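Local atomic coordinates of delta-1-pyrroline-5-carboxylate dehydrogenase, mitochondrial (Mus musculus, PDB entry 4E3X), a protein that catalyses the NAD+-dependent oxidation of L-glutamate gamma-semialdehyde to L-glutamate, the second step of mitochondrial proline breakdown. Residues 195-200 with 540-545; 310-315 with 528-533; 28-33 with 172-177. All coordinates share one frame; numbering follows the deposited sequence.

Contact 1 of 3, residues 195-200 with 540-545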
loop_
_atom_site.group_PDB
_atom_site.type_symbol
_atom_site.label_atom_id
_atom_site.label_comp_id
_atom_site.label_asym_id
_atom_site.label_seq_id
_atom_site.Cartn_x
_atom_site.Cartn_y
_atom_site.Cartn_z
ATOM N N THR B 195 12.743 -8.732 -10.916
ATOM C CA THR B 195 11.552 -8.670 -10.087
ATOM C C THR B 195 10.408 -9.426 -10.742
ATOM O O THR B 195 10.073 -9.181 -11.901
ATOM C CB THR B 195 11.116 -7.216 -9.813
ATOM O OG1 THR B 195 12.144 -6.555 -9.064
ATOM C CG2 THR B 195 9.819 -7.176 -9.016
ATOM N N VAL B 196 9.829 -10.350 -9.986
ATOM C CA VAL B 196 8.646 -11.086 -10.387
ATOM C C VAL B 196 7.460 -10.442 -9.676
ATOM O O VAL B 196 7.419 -10.405 -8.443
ATOM C CB VAL B 196 8.755 -12.556 -9.951
ATOM C CG1 VAL B 196 7.473 -13.303 -10.279
ATOM C CG2 VAL B 196 9.968 -13.240 -10.588
ATOM N N TYR B 197 6.501 -9.930 -10.442
ATOM C CA TYR B 197 5.328 -9.283 -9.865
ATOM C C TYR B 197 4.270 -10.356 -9.574
ATOM O O TYR B 197 3.354 -10.586 -10.370
ATOM C CB TYR B 197 4.836 -8.135 -10.766
ATOM C CG TYR B 197 5.835 -6.995 -10.762
ATOM C CD1 TYR B 197 5.867 -6.086 -9.713
ATOM C CD2 TYR B 197 6.797 -6.870 -11.769
ATOM C CE1 TYR B 197 6.798 -5.064 -9.677
ATOM C CE2 TYR B 197 7.739 -5.849 -11.735
ATOM C CZ TYR B 197 7.726 -4.944 -10.691
ATOM O OH TYR B 197 8.657 -3.933 -10.643
ATOM N N ARG B 198 4.431 -11.035 -8.437
ATOM C CA ARG B 198 3.548 -12.119 -8.019
ATOM C C ARG B 198 2.182 -11.571 -7.664
ATOM O O ARG B 198 2.077 -10.502 -7.068
ATOM C CB ARG B 198 4.089 -12.813 -6.761
ATOM C CG ARG B 198 5.501 -13.389 -6.868
ATOM C CD ARG B 198 5.943 -14.015 -5.536
ATOM N NE ARG B 198 5.873 -13.059 -4.432
ATOM C CZ ARG B 198 6.424 -13.239 -3.233
ATOM N NH1 ARG B 198 7.154 -14.318 -2.980
ATOM N NH2 ARG B 198 6.270 -12.313 -2.292
ATOM N N GLY B 199 1.127 -12.329 -7.955
ATOM C CA GLY B 199 -0.156 -12.040 -7.339
ATOM C C GLY B 199 -0.078 -12.307 -5.840
ATOM O O GLY B 199 0.881 -12.912 -5.364
ATOM N N LEU B 200 -1.061 -11.834 -5.083
ATOM C CA LEU B 200 -1.107 -12.122 -3.653
ATOM C C LEU B 200 -1.446 -13.598 -3.437
ATOM O O LEU B 200 -2.217 -14.189 -4.210
ATOM C CB LEU B 200 -2.133 -11.230 -2.955
ATOM C CG LEU B 200 -2.110 -9.742 -3.286
ATOM C CD1 LEU B 200 -3.165 -8.990 -2.478
ATOM C CD2 LEU B 200 -0.729 -9.123 -3.090
ATOM N N ARG B 540 -1.118 -2.340 -5.364
ATOM C CA ARG B 540 -1.715 -2.908 -4.157
ATOM C C ARG B 540 -2.010 -4.401 -4.312
ATOM O O ARG B 540 -2.174 -5.112 -3.315
ATOM C CB ARG B 540 -3.004 -2.180 -3.777
ATOM C CG ARG B 540 -2.820 -0.720 -3.333
ATOM C CD ARG B 540 -1.823 -0.544 -2.158
ATOM N NE ARG B 540 -2.325 -1.048 -0.872
ATOM C CZ ARG B 540 -1.608 -1.760 0.003
ATOM N NH1 ARG B 540 -0.355 -2.101 -0.270
ATOM N NH2 ARG B 540 -2.153 -2.152 1.151
ATOM N N TRP B 541 -2.072 -4.888 -5.556
ATOM C CA TRP B 541 -2.516 -6.262 -5.816
ATOM C C TRP B 541 -1.389 -7.187 -6.263
ATOM O O TRP B 541 -1.637 -8.299 -6.719
ATOM C CB TRP B 541 -3.711 -6.279 -6.792
ATOM C CG TRP B 541 -4.727 -5.280 -6.354
ATOM C CD1 TRP B 541 -5.073 -4.126 -6.995
ATOM C CD2 TRP B 541 -5.464 -5.294 -5.126
ATOM N NE1 TRP B 541 -5.992 -3.424 -6.248
ATOM C CE2 TRP B 541 -6.252 -4.124 -5.098
ATOM C CE3 TRP B 541 -5.540 -6.187 -4.047
ATOM C CZ2 TRP B 541 -7.095 -3.817 -4.033
ATOM C CZ3 TRP B 541 -6.384 -5.886 -2.998
ATOM C CH2 TRP B 541 -7.160 -4.714 -3.002
ATOM N N THR B 542 -0.153 -6.730 -6.106
ATOM C CA THR B 542 1.009 -7.574 -6.344
ATOM C C THR B 542 1.909 -7.558 -5.110
ATOM O O THR B 542 2.002 -6.543 -4.407
ATOM C CB THR B 542 1.794 -7.148 -7.628
ATOM O OG1 THR B 542 2.976 -7.943 -7.764
ATOM C CG2 THR B 542 2.214 -5.688 -7.581
ATOM N N SER B 543 2.548 -8.694 -4.842
ATOM C CA SER B 543 3.524 -8.823 -3.773
ATOM C C SER B 543 4.835 -9.245 -4.436
ATOM O O SER B 543 5.039 -10.424 -4.724
ATOM C CB SER B 543 3.051 -9.887 -2.774
ATOM O OG SER B 543 3.970 -10.056 -1.713
ATOM N N PRO B 544 5.714 -8.276 -4.736
ATOM C CA PRO B 544 6.855 -8.620 -5.592
ATOM C C PRO B 544 7.866 -9.558 -4.942
ATOM O O PRO B 544 8.059 -9.549 -3.725
ATOM C CB PRO B 544 7.494 -7.255 -5.886
ATOM C CG PRO B 544 6.364 -6.259 -5.684
ATOM C CD PRO B 544 5.598 -6.822 -4.520
ATOM N N GLN B 545 8.488 -10.384 -5.776
ATOM C CA GLN B 545 9.627 -11.195 -5.390
ATOM C C GLN B 545 10.815 -10.726 -6.205
ATOM O O GLN B 545 10.661 -10.387 -7.371
ATOM C CB GLN B 545 9.341 -12.656 -5.722
ATOM C CG GLN B 545 10.495 -13.617 -5.457
ATOM C CD GLN B 545 10.251 -14.971 -6.068
ATOM O OE1 GLN B 545 9.831 -15.070 -7.220
ATOM N NE2 GLN B 545 10.491 -16.030 -5.293
#
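Arg198 reaches across to Ser543 and lays its guanidinium against Gln545 of the facing strand, adding side-chain bonds to the backbone bonds between the strands. Its CB already lies 3.3 Å from Ser543 O, and CG follows past the same oxygen. At CD the chain meets Gln545 CB at 3.7 Å and then bends (chi3 -56°), which turns the NE/NH2 edge of the guanidinium to Ser543. NE donates to Ser543 O at 2.8 Å, with that oxygen at the group's edge and near its plane. NH2 adds a longer bond of 3.3 Å to Ser543 OG, completing a side-on grip by two nitrogens, while Gln545 CB covers one guanidinium face. The strands beneath, 191-199 and 542-550, form a two-stranded antiparallel arm of the aldehyde dehydrogenase fold, and the arm meets the second subunit: Arg198 NH1 donates to Arg498 O there, and Asn529 of that subunit reaches Ser543 OG. Val196 N to Gln545 O (2.7 Å) and Gln545 N to Val196 O (2.9 Å) close the hydrogen-bonded pair beside the arginine. Tyr197 centres an inverse gamma turn. Beyond it, Arg198 O accepts from Thr542 OG1 at 2.8 Å and from Ser543 N, which approach from opposite faces of the carbonyl plane.

Contact 2 of 3, residues 310-315 with 528-533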
loop_
_atom_site.group_PDB
_atom_site.type_symbol
_atom_site.label_atom_id
_atom_site.label_comp_id
_atom_site.label_asym_id
_atom_site.label_seq_id
_atom_site.Cartn_x
_atom_site.Cartn_y
_atom_site.Cartn_z
ATOM N N ARG B 310 -4.488 -7.079 2.794
ATOM C CA ARG B 310 -4.447 -5.704 2.317
ATOM C C ARG B 310 -5.846 -5.178 2.102
ATOM O O ARG B 310 -6.591 -5.710 1.274
ATOM C CB ARG B 310 -3.692 -5.626 0.998
ATOM C CG ARG B 310 -2.246 -6.002 1.134
ATOM C CD ARG B 310 -1.524 -5.901 -0.185
ATOM N NE ARG B 310 -0.114 -6.259 -0.038
ATOM C CZ ARG B 310 0.801 -6.082 -0.981
ATOM N NH1 ARG B 310 0.460 -5.552 -2.152
ATOM N NH2 ARG B 310 2.058 -6.445 -0.759
ATOM N N LEU B 311 -6.199 -4.133 2.841
ATOM C CA LEU B 311 -7.509 -3.526 2.702
ATOM C C LEU B 311 -7.447 -2.252 1.882
ATOM O O LEU B 311 -6.652 -1.365 2.174
ATOM C CB LEU B 311 -8.108 -3.256 4.073
ATOM C CG LEU B 311 -8.961 -4.427 4.555
ATOM C CD1 LEU B 311 -8.120 -5.670 4.796
ATOM C CD2 LEU B 311 -9.709 -4.030 5.795
ATOM N N ALA B 312 -8.271 -2.185 0.844
ATOM C CA ALA B 312 -8.402 -0.988 0.029
ATOM C C ALA B 312 -9.852 -0.549 0.119
ATOM O O ALA B 312 -10.761 -1.369 -0.050
ATOM C CB ALA B 312 -8.013 -1.269 -1.415
ATOM N N GLY B 313 -10.080 0.726 0.415
ATOM C CA GLY B 313 -11.434 1.221 0.561
ATOM C C GLY B 313 -11.630 2.609 -0.004
ATOM O O GLY B 313 -10.815 3.507 0.217
ATOM N N GLU B 314 -12.718 2.777 -0.740
ATOM C CA GLU B 314 -13.205 4.094 -1.136
ATOM C C GLU B 314 -14.554 4.278 -0.460
ATOM O O GLU B 314 -15.450 3.449 -0.653
ATOM C CB GLU B 314 -13.365 4.163 -2.654
ATOM N N CYS B 315 -14.704 5.359 0.312
ATOM C CA CYS B 315 -15.797 5.469 1.293
ATOM C C CYS B 315 -16.686 6.705 1.238
ATOM O O CYS B 315 -17.410 6.995 2.193
ATOM C CB CYS B 315 -15.235 5.369 2.708
ATOM S SG CYS B 315 -14.409 3.823 3.023
ATOM N N THR B 528 -8.639 4.839 1.651
ATOM C CA THR B 528 -7.204 4.557 1.683
ATOM C C THR B 528 -6.450 5.238 0.543
ATOM O O THR B 528 -5.222 5.198 0.497
ATOM C CB THR B 528 -6.940 3.035 1.644
ATOM O OG1 THR B 528 -7.702 2.444 0.585
ATOM C CG2 THR B 528 -7.375 2.400 2.944
ATOM N N ASN B 529 -7.197 5.854 -0.371
ATOM C CA ASN B 529 -6.652 6.642 -1.476
ATOM C C ASN B 529 -5.621 5.923 -2.345
ATOM O O ASN B 529 -4.499 6.406 -2.528
ATOM C CB ASN B 529 -6.101 7.991 -1.002
ATOM C CG ASN B 529 -5.876 8.941 -2.153
ATOM O OD1 ASN B 529 -6.458 8.767 -3.231
ATOM N ND2 ASN B 529 -5.035 9.946 -1.945
ATOM N N ASP B 530 -6.027 4.805 -2.934
ATOM C CA ASP B 530 -5.121 4.007 -3.752
ATOM C C ASP B 530 -5.155 4.424 -5.217
ATOM O O ASP B 530 -4.465 3.836 -6.045
ATOM C CB ASP B 530 -5.420 2.522 -3.585
ATOM C CG ASP B 530 -5.208 2.065 -2.168
ATOM O OD1 ASP B 530 -4.058 2.164 -1.685
ATOM O OD2 ASP B 530 -6.182 1.627 -1.527
ATOM N N LYS B 531 -5.965 5.437 -5.517
ATOM C CA LYS B 531 -5.996 6.072 -6.835
ATOM C C LYS B 531 -6.242 5.126 -8.014
ATOM O O LYS B 531 -5.467 5.110 -8.974
ATOM C CB LYS B 531 -4.734 6.915 -7.069
ATOM C CG LYS B 531 -4.704 8.211 -6.267
ATOM C CD LYS B 531 -5.940 9.076 -6.532
ATOM C CE LYS B 531 -5.694 10.560 -6.234
ATOM N NZ LYS B 531 -6.955 11.344 -6.388
ATOM N N PRO B 532 -7.355 4.374 -7.975
ATOM C CA PRO B 532 -7.784 3.695 -9.202
ATOM C C PRO B 532 -7.934 4.723 -10.322
ATOM O O PRO B 532 -8.397 5.845 -10.083
ATOM C CB PRO B 532 -9.142 3.090 -8.815
ATOM C CG PRO B 532 -9.618 3.935 -7.664
ATOM C CD PRO B 532 -8.362 4.257 -6.904
ATOM N N GLY B 533 -7.532 4.339 -11.526
ATOM C CA GLY B 533 -7.494 5.269 -12.635
ATOM C C GLY B 533 -6.096 5.802 -12.894
ATOM O O GLY B 533 -5.838 6.424 -13.930
HETATM O O HOH W 1 -4.826 -0.108 0.348
HETATM O O HOH W 2 -9.937 5.807 -1.264
#
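Gly313 offers both of its backbone polar atoms to Thr528, and the threonine answers with one side-chain and one main-chain atom. Gly313 N donates to Thr528 OG1 at 2.9 Å in an almost straight bond (172° at the hydrogen), while Thr528 N returns a bond of 2.9 Å to Gly313 O, lying in the carbonyl plane. With chi1 at 49°, OG1 stands between the threonine's own N and carbonyl carbon, where it can face the strand and still donate a hydrogen bond to Asp530 OD2 at 2.7 Å, met from above the carboxylate plane. Replacing Thr528 by a valine would probably leave Gly313 N without its acceptor and set the Asp530 carboxylate freer to turn. The same OD2 rests 3.4 Å from Ala312 CB.

Water makes up the next shell. One molecule lies 2.9 Å from both Leu311 O and Asp530 OD2; another donates to Gly313 O and accepts from Asn529 N, so the turn after Thr528 is also tied to the strand. Further out, Asn529 ND2 bonds to Pro544 O of the second subunit. The catalytic base Glu314 directly follows the gripped glycine, although its side chain is not modelled past CB. Strand 310-314 is the last of the five parallel strands of the Rossmann-like NAD-binding sheet: strand 279-285 pairs with one edge, the loop of Thr528 takes the other, and helix 288-300 brings Phe291 against Thr528 and Trp295 against Leu311.

Contact 3 of 3, residues 28-33 with 172-177. Unlike the reference sequence in segment 28-33: Ala33 (reference Thr).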
loop_
_atom_site.group_PDB
_atom_site.type_symbol
_atom_site.label_atom_id
_atom_site.label_comp_id
_atom_site.label_asym_id
_atom_site.label_seq_id
_atom_site.Cartn_x
_atom_site.Cartn_y
_atom_site.Cartn_z
ATOM N N SER B 28 7.005 -5.834 -23.092
ATOM C CA SER B 28 6.292 -5.141 -24.148
ATOM C C SER B 28 5.666 -3.869 -23.601
ATOM O O SER B 28 5.708 -3.603 -22.400
ATOM C CB SER B 28 5.212 -6.047 -24.740
ATOM N N SER B 29 5.094 -3.083 -24.498
ATOM C CA SER B 29 4.356 -1.900 -24.109
ATOM C C SER B 29 3.000 -1.966 -24.781
ATOM O O SER B 29 2.737 -2.850 -25.594
ATOM C CB SER B 29 5.100 -0.643 -24.553
ATOM O OG SER B 29 5.253 -0.628 -25.963
ATOM N N LEU B 30 2.135 -1.023 -24.446
ATOM C CA LEU B 30 0.805 -0.987 -25.026
ATOM C C LEU B 30 0.407 0.459 -25.219
ATOM O O LEU B 30 0.622 1.280 -24.328
ATOM C CB LEU B 30 -0.176 -1.677 -24.079
ATOM C CG LEU B 30 -1.628 -1.876 -24.504
ATOM C CD1 LEU B 30 -1.722 -2.759 -25.741
ATOM C CD2 LEU B 30 -2.419 -2.476 -23.349
ATOM N N LYS B 31 -0.166 0.775 -26.378
ATOM C CA LYS B 31 -0.720 2.098 -26.610
ATOM C C LYS B 31 -2.227 2.051 -26.440
ATOM O O LYS B 31 -2.916 1.286 -27.119
ATOM C CB LYS B 31 -0.391 2.575 -28.023
ATOM C CG LYS B 31 1.093 2.698 -28.315
ATOM C CD LYS B 31 1.760 3.762 -27.441
ATOM C CE LYS B 31 3.237 3.911 -27.777
ATOM N NZ LYS B 31 4.009 2.716 -27.337
ATOM N N VAL B 32 -2.739 2.869 -25.527
ATOM C CA VAL B 32 -4.174 2.970 -25.334
ATOM C C VAL B 32 -4.580 4.432 -25.242
ATOM O O VAL B 32 -3.788 5.303 -24.869
ATOM C CB VAL B 32 -4.639 2.231 -24.066
ATOM C CG1 VAL B 32 -4.245 0.750 -24.116
ATOM C CG2 VAL B 32 -4.063 2.891 -22.840
ATOM N N ALA B 33 -5.818 4.703 -25.616
ATOM C CA ALA B 33 -6.368 6.032 -25.461
ATOM C C ALA B 33 -7.720 5.913 -24.798
ATOM O O ALA B 33 -8.331 4.838 -24.792
ATOM C CB ALA B 33 -6.497 6.708 -26.807
ATOM N N PHE B 172 -6.429 0.844 -19.628
ATOM C CA PHE B 172 -5.336 1.503 -18.921
ATOM C C PHE B 172 -4.674 0.597 -17.887
ATOM O O PHE B 172 -3.447 0.580 -17.784
ATOM C CB PHE B 172 -5.793 2.817 -18.292
ATOM C CG PHE B 172 -5.852 3.958 -19.269
ATOM C CD1 PHE B 172 -4.769 4.816 -19.433
ATOM C CD2 PHE B 172 -6.982 4.162 -20.045
ATOM C CE1 PHE B 172 -4.820 5.866 -20.349
ATOM C CE2 PHE B 172 -7.034 5.207 -20.961
ATOM C CZ PHE B 172 -5.957 6.063 -21.103
ATOM N N ASN B 173 -5.452 -0.162 -17.120
ATOM C CA ASN B 173 -4.829 -1.094 -16.180
ATOM C C ASN B 173 -4.007 -2.158 -16.913
ATOM O O ASN B 173 -2.939 -2.544 -16.451
ATOM C CB ASN B 173 -5.843 -1.736 -15.241
ATOM C CG ASN B 173 -6.249 -0.815 -14.118
ATOM O OD1 ASN B 173 -5.432 -0.036 -13.617
ATOM N ND2 ASN B 173 -7.512 -0.903 -13.704
ATOM N N ALA B 174 -4.487 -2.622 -18.070
ATOM C CA ALA B 174 -3.688 -3.540 -18.882
ATOM C C ALA B 174 -2.355 -2.901 -19.279
ATOM O O ALA B 174 -1.303 -3.530 -19.169
ATOM C CB ALA B 174 -4.456 -3.976 -20.113
ATOM N N LYS B 175 -2.394 -1.651 -19.742
ATOM C CA LYS B 175 -1.159 -0.941 -20.062
ATOM C C LYS B 175 -0.246 -0.830 -18.846
ATOM O O LYS B 175 0.939 -1.155 -18.927
ATOM C CB LYS B 175 -1.459 0.457 -20.613
ATOM C CG LYS B 175 -0.218 1.321 -20.822
ATOM C CD LYS B 175 -0.581 2.769 -21.119
ATOM C CE LYS B 175 0.665 3.630 -21.305
ATOM N NZ LYS B 175 1.434 3.233 -22.521
ATOM N N PHE B 176 -0.798 -0.389 -17.717
ATOM C CA PHE B 176 0.003 -0.199 -16.514
ATOM C C PHE B 176 0.652 -1.516 -16.083
ATOM O O PHE B 176 1.821 -1.547 -15.693
ATOM C CB PHE B 176 -0.856 0.356 -15.374
ATOM C CG PHE B 176 -1.442 1.724 -15.642
ATOM C CD1 PHE B 176 -0.757 2.662 -16.396
ATOM C CD2 PHE B 176 -2.685 2.065 -15.127
ATOM C CE1 PHE B 176 -1.307 3.923 -16.626
ATOM C CE2 PHE B 176 -3.238 3.313 -15.347
ATOM C CZ PHE B 176 -2.554 4.237 -16.109
ATOM N N ALA B 177 -0.101 -2.605 -16.176
ATOM C CA ALA B 177 0.396 -3.917 -15.753
ATOM C C ALA B 177 1.468 -4.488 -16.686
ATOM O O ALA B 177 2.494 -4.997 -16.227
ATOM C CB ALA B 177 -0.748 -4.892 -15.603
#
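Leu30 and Val32 turn their side chains toward Ala174, Lys175 and Phe172, laying an N-terminal segment against one side of helix 155-180. The segment has no regular secondary structure but runs extended across this helix of the aldehyde dehydrogenase fold, with alternate residues facing it while Lys31, between them, points away. The helix presents Phe172 and Lys175, three positions apart and so on nearly the same side.

Val32 CG2 sits over the centre of the Phe172 ring, 3.9 Å from the centroid and only 7° off the ring normal, a CH-pi contact made nearly head-on to the face. The same methyl is 3.9 Å from Lys175 CD, so it touches the aromatic face and, at about a right angle to that direction, the aliphatic part of Lys175. Ala33 C approaches Phe172 CE2 at 4.0 Å. Leu30 sends CD2 against the helix backbone, 3.7 Å from Lys175 N and 4.1 Å from Ala174 CB, and Leu129 of helix 121-136 also touches this leucine.

Lys175 is a known site of acetylation and succinylation, but it is unmodified here. Its chain leaves the helix with CG anti to the backbone N (chi1 173°), runs extended alongside Leu30 O, and bends only at the last torsion. Glu179, one turn further on, binds its ammonium in a salt bridge and also accepts from Leu30 N, so both polar backbone atoms of Leu30 are held. The bend brings Lys175 NZ to Leu30 O at 2.8 Å, almost in line with the carbonyl bond.

In the fold
Contacts 1 and 2, with centres about 18 Å apart, meet directly: Arg310 NH1 lies 2.9 Å from Thr542 O and 2.9 Å from Arg540 O, and Trp541 CZ2 packs 3.8 Å from Ala312 CB. The dimer arm is thereby joined to the strand that carries Glu314, whose modelled side chain is about 10 Å from that of Trp541. Both contacts also touch the second subunit. Contact 2 is closest to the chemistry, with Gly313 about 10 Å from the side chain of the nucleophile Cys348. Contact 3, centred about 21 Å from contact 2, touches it through Gly533 O and Phe176 CE2 (4.3 Å); its Phe172 side chain is about 12 Å from that of the substrate-binding Ser513.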